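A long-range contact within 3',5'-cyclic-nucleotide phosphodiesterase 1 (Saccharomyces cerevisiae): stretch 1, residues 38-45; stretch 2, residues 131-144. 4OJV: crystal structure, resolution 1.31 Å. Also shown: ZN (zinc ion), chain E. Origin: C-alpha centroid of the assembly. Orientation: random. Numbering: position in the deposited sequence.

Stretch 1 38-45: VDGGAGMY
Stretch 2 (131-144) LDHISGLVVNSPSI

How do the two backbones meet? Stretch 1 leaves Val38 extended, runs through a loop with Asp39 at phi/psi 64/178, Gly40 at -152/35 and Gly41 at -75/-109, and enters a helix at Met44 with Gly43 as its N-cap. Stretch 2 turns through Asp132 and His133 (-102/1) to Ile134 (-137/-5), the N-cap of the helix that begins at Ser135; residues Ser141 to Ile144 form a 3-10 segment. The register sets Gly40 CA 4.3 Å from Ile134 CA, Gly41 CA 4.5 Å from His133 CA, and Met44 CA 6.6 Å from Asn140 CA, so the partner steps back from Ile134 to His133 between Gly40 and Gly41, while Asn140 is reached only at Met44.

What holds the glycine loop against the helix start? Unpaired amides of the first helical turn need acceptors, and Gly40 O supplies one: Leu137 N donates to Gly40 O at 2.9 Å and nearly straight (167°), while Gly136 N reaches Gly40 O at 2.8 Å in a weak, bent bond. A second weak bond runs the other way, from Gly40 N to His133 O at 2.7 Å. Next along, Gly41 O lies 2.9 Å from Gly136 CA in a CA-H...O contact.

Why can the backbones come so close? Glycines occupy the tight places. An ideal CB on Gly40 would lie 2.8 Å from Leu137 CB, and one on Gly41 would lie 2.7 Å from Asp132 O. From the helix side, a CB on Gly136 would fall 1.8 Å from Gly41 O. Ala42, by contrast, points its CB away from stretch 2.

How is His133 oriented for the zinc ion? Its chi1 is m (-63°) and chi2 is -107°; ND1 donates to Asp39 OD2 at 2.8 Å and 163°, with the carboxylate oxygen at the ring edge, near its plane. Asp39 has chi1 m (-81°) and points toward stretch 2. With ND1 as the donor, His133 NE2 is unprotonated and binds ZN at 2.1 Å. Asp132, chi1 p, points away from stretch 1 and binds ZN through OD2 at 2.1 Å.

What joins the two helices farther along? Asn140, chi1 m (-64°) and chi2 168°, points toward Gly43 and Met44, and its OD1 accepts from Met44 N at 2.9 Å and 170°, satisfying an amide of the first turn. Met44, rotamer m, t, p, packs its CG 3.6 Å from Asn140 CG, and its SD lies 4.2 Å from Ser143 CB.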

# COMPACT_ATOMS: atom_id res chain seq x y z
N VAL A 38 -11.09 2.34 11.62
CA VAL A 38 -11.70 3.35 10.77
C VAL A 38 -10.79 3.52 9.58
O VAL A 38 -9.61 3.86 9.72
CB VAL A 38 -11.94 4.69 11.48
CG1 VAL A 38 -12.69 5.63 10.54
CG2 VAL A 38 -12.72 4.48 12.77
N ASP A 39 -11.37 3.28 8.41
CA ASP A 39 -10.62 3.17 7.16
C ASP A 39 -9.65 1.99 7.15
O ASP A 39 -9.54 1.23 8.12
CB ASP A 39 -10.04 4.51 6.71
CG ASP A 39 -11.08 5.36 6.01
OD1 ASP A 39 -12.07 4.77 5.51
OD2 ASP A 39 -10.91 6.60 5.94
N GLY A 40 -8.98 1.83 6.02
CA GLY A 40 -8.31 0.57 5.72
C GLY A 40 -7.11 0.75 4.84
O GLY A 40 -6.80 -0.12 4.03
N GLY A 41 -6.40 1.86 5.02
CA GLY A 41 -5.08 2.05 4.40
C GLY A 41 -4.06 1.18 5.16
O GLY A 41 -4.08 -0.05 5.05
N ALA A 42 -3.16 1.79 5.93
CA ALA A 42 -2.18 1.03 6.73
C ALA A 42 -2.83 -0.02 7.64
O ALA A 42 -3.77 0.31 8.35
CB ALA A 42 -1.35 1.99 7.55
N GLY A 43 -2.29 -1.25 7.66
CA GLY A 43 -2.88 -2.38 8.40
C GLY A 43 -1.85 -3.32 9.04
O GLY A 43 -1.05 -2.88 9.88
N MET A 44 -1.83 -4.60 8.64
CA MET A 44 -0.91 -5.59 9.21
C MET A 44 0.54 -5.15 9.22
O MET A 44 1.25 -5.38 10.20
CB MET A 44 -0.96 -6.91 8.44
CG MET A 44 -2.20 -7.74 8.66
SD MET A 44 -2.08 -9.29 7.75
CE MET A 44 -1.20 -10.34 8.88
N TYR A 45 0.99 -4.57 8.12
CA TYR A 45 2.38 -4.17 8.00
C TYR A 45 2.74 -3.20 9.11
O TYR A 45 3.81 -3.30 9.74
CB TYR A 45 2.64 -3.56 6.61
CG TYR A 45 4.10 -3.37 6.27
CD1 TYR A 45 4.83 -2.33 6.83
CD2 TYR A 45 4.74 -4.22 5.37
CE1 TYR A 45 6.17 -2.13 6.51
CE2 TYR A 45 6.07 -4.03 5.04
CZ TYR A 45 6.78 -2.99 5.61
OH TYR A 45 8.10 -2.80 5.28
N LEU A 131 -8.68 4.29 -3.19
CA LEU A 131 -7.76 3.18 -2.94
C LEU A 131 -6.89 3.37 -1.67
O LEU A 131 -6.61 2.39 -0.98
CB LEU A 131 -6.92 2.89 -4.19
CG LEU A 131 -6.11 1.58 -4.20
CD1 LEU A 131 -6.10 0.97 -5.60
CD2 LEU A 131 -4.70 1.81 -3.69
N ASP A 132 -6.47 4.61 -1.38
CA ASP A 132 -5.65 4.88 -0.20
C ASP A 132 -6.37 4.59 1.12
O ASP A 132 -5.72 4.49 2.16
CB ASP A 132 -5.03 6.31 -0.19
CG ASP A 132 -6.08 7.44 -0.26
OD1 ASP A 132 -6.97 7.30 -1.15
OD2 ASP A 132 -6.09 8.47 0.52
N HIS A 133 -7.69 4.44 1.08
CA HIS A 133 -8.47 4.16 2.29
C HIS A 133 -8.87 2.72 2.40
O HIS A 133 -9.50 2.34 3.38
CB HIS A 133 -9.69 5.08 2.38
CG HIS A 133 -9.30 6.53 2.50
ND1 HIS A 133 -9.40 7.26 3.64
CD2 HIS A 133 -8.71 7.35 1.56
CE1 HIS A 133 -8.90 8.49 3.42
NE2 HIS A 133 -8.47 8.53 2.15
N ILE A 134 -8.45 1.89 1.44
CA ILE A 134 -8.84 0.48 1.44
C ILE A 134 -7.72 -0.50 1.10
O ILE A 134 -7.93 -1.70 1.16
CB ILE A 134 -10.05 0.19 0.51
CG1 ILE A 134 -9.67 0.50 -0.95
CG2 ILE A 134 -11.27 0.95 0.99
CD1 ILE A 134 -10.64 -0.03 -1.98
N SER A 135 -6.54 -0.01 0.74
CA SER A 135 -5.48 -0.89 0.23
C SER A 135 -5.03 -1.96 1.24
O SER A 135 -4.82 -3.11 0.86
CB SER A 135 -4.30 -0.07 -0.26
OG SER A 135 -3.81 0.77 0.76
N GLY A 136 -4.89 -1.58 2.51
CA GLY A 136 -4.52 -2.54 3.54
C GLY A 136 -5.64 -3.51 3.86
O GLY A 136 -5.41 -4.71 3.96
N LEU A 137 -6.86 -3.00 4.00
CA LEU A 137 -8.02 -3.86 4.16
C LEU A 137 -8.01 -4.96 3.09
O LEU A 137 -8.20 -6.14 3.40
CB LEU A 137 -9.30 -3.02 4.04
CG LEU A 137 -10.60 -3.75 3.73
CD1 LEU A 137 -11.04 -4.69 4.85
CD2 LEU A 137 -11.70 -2.75 3.40
N VAL A 138 -7.81 -4.56 1.84
CA VAL A 138 -7.87 -5.52 0.75
C VAL A 138 -6.70 -6.50 0.78
O VAL A 138 -6.90 -7.72 0.80
CB VAL A 138 -7.95 -4.78 -0.60
CG1 VAL A 138 -7.82 -5.77 -1.76
CG2 VAL A 138 -9.27 -4.01 -0.71
N VAL A 139 -5.48 -5.99 0.78
CA VAL A 139 -4.33 -6.90 0.69
C VAL A 139 -4.24 -7.80 1.93
O VAL A 139 -3.85 -8.96 1.82
CB VAL A 139 -3.04 -6.14 0.37
CG1 VAL A 139 -1.85 -7.10 0.33
CG2 VAL A 139 -3.17 -5.40 -0.96
N ASN A 140 -4.63 -7.28 3.10
CA ASN A 140 -4.58 -8.06 4.34
C ASN A 140 -5.67 -9.14 4.39
O ASN A 140 -5.54 -10.09 5.17
CB ASN A 140 -4.79 -7.20 5.60
CG ASN A 140 -3.72 -6.15 5.86
OD1 ASN A 140 -3.94 -5.29 6.72
ND2 ASN A 140 -2.57 -6.20 5.20
N SER A 141 -6.74 -8.99 3.61
CA SER A 141 -7.94 -9.81 3.80
C SER A 141 -7.75 -11.34 3.72
O SER A 141 -8.45 -12.06 4.43
CB SER A 141 -9.09 -9.32 2.91
OG SER A 141 -8.79 -9.47 1.53
N PRO A 142 -6.81 -11.86 2.90
CA PRO A 142 -6.68 -13.33 2.88
C PRO A 142 -6.21 -13.93 4.21
O PRO A 142 -6.36 -15.13 4.41
CB PRO A 142 -5.66 -13.57 1.75
CG PRO A 142 -5.81 -12.37 0.87
CD PRO A 142 -6.04 -11.24 1.81
N SER A 143 -5.69 -13.10 5.12
CA SER A 143 -5.33 -13.58 6.46
C SER A 143 -6.52 -14.22 7.17
O SER A 143 -6.33 -15.07 8.05
CB SER A 143 -4.77 -12.45 7.33
OG SER A 143 -5.77 -11.47 7.61
N ILE A 144 -7.74 -13.83 6.80
CA ILE A 144 -8.94 -14.37 7.43
C ILE A 144 -9.05 -15.89 7.24
O ILE A 144 -9.72 -16.56 8.02
CB ILE A 144 -10.21 -13.65 6.92
CG1 ILE A 144 -10.17 -12.16 7.29
CG2 ILE A 144 -11.46 -14.26 7.50
CD1 ILE A 144 -10.98 -11.26 6.37
ZN ZN E . -7.52 10.00 0.93
O HOH W 1 -1.73 0.00 2.46
O HOH W 2 -8.50 9.48 -0.75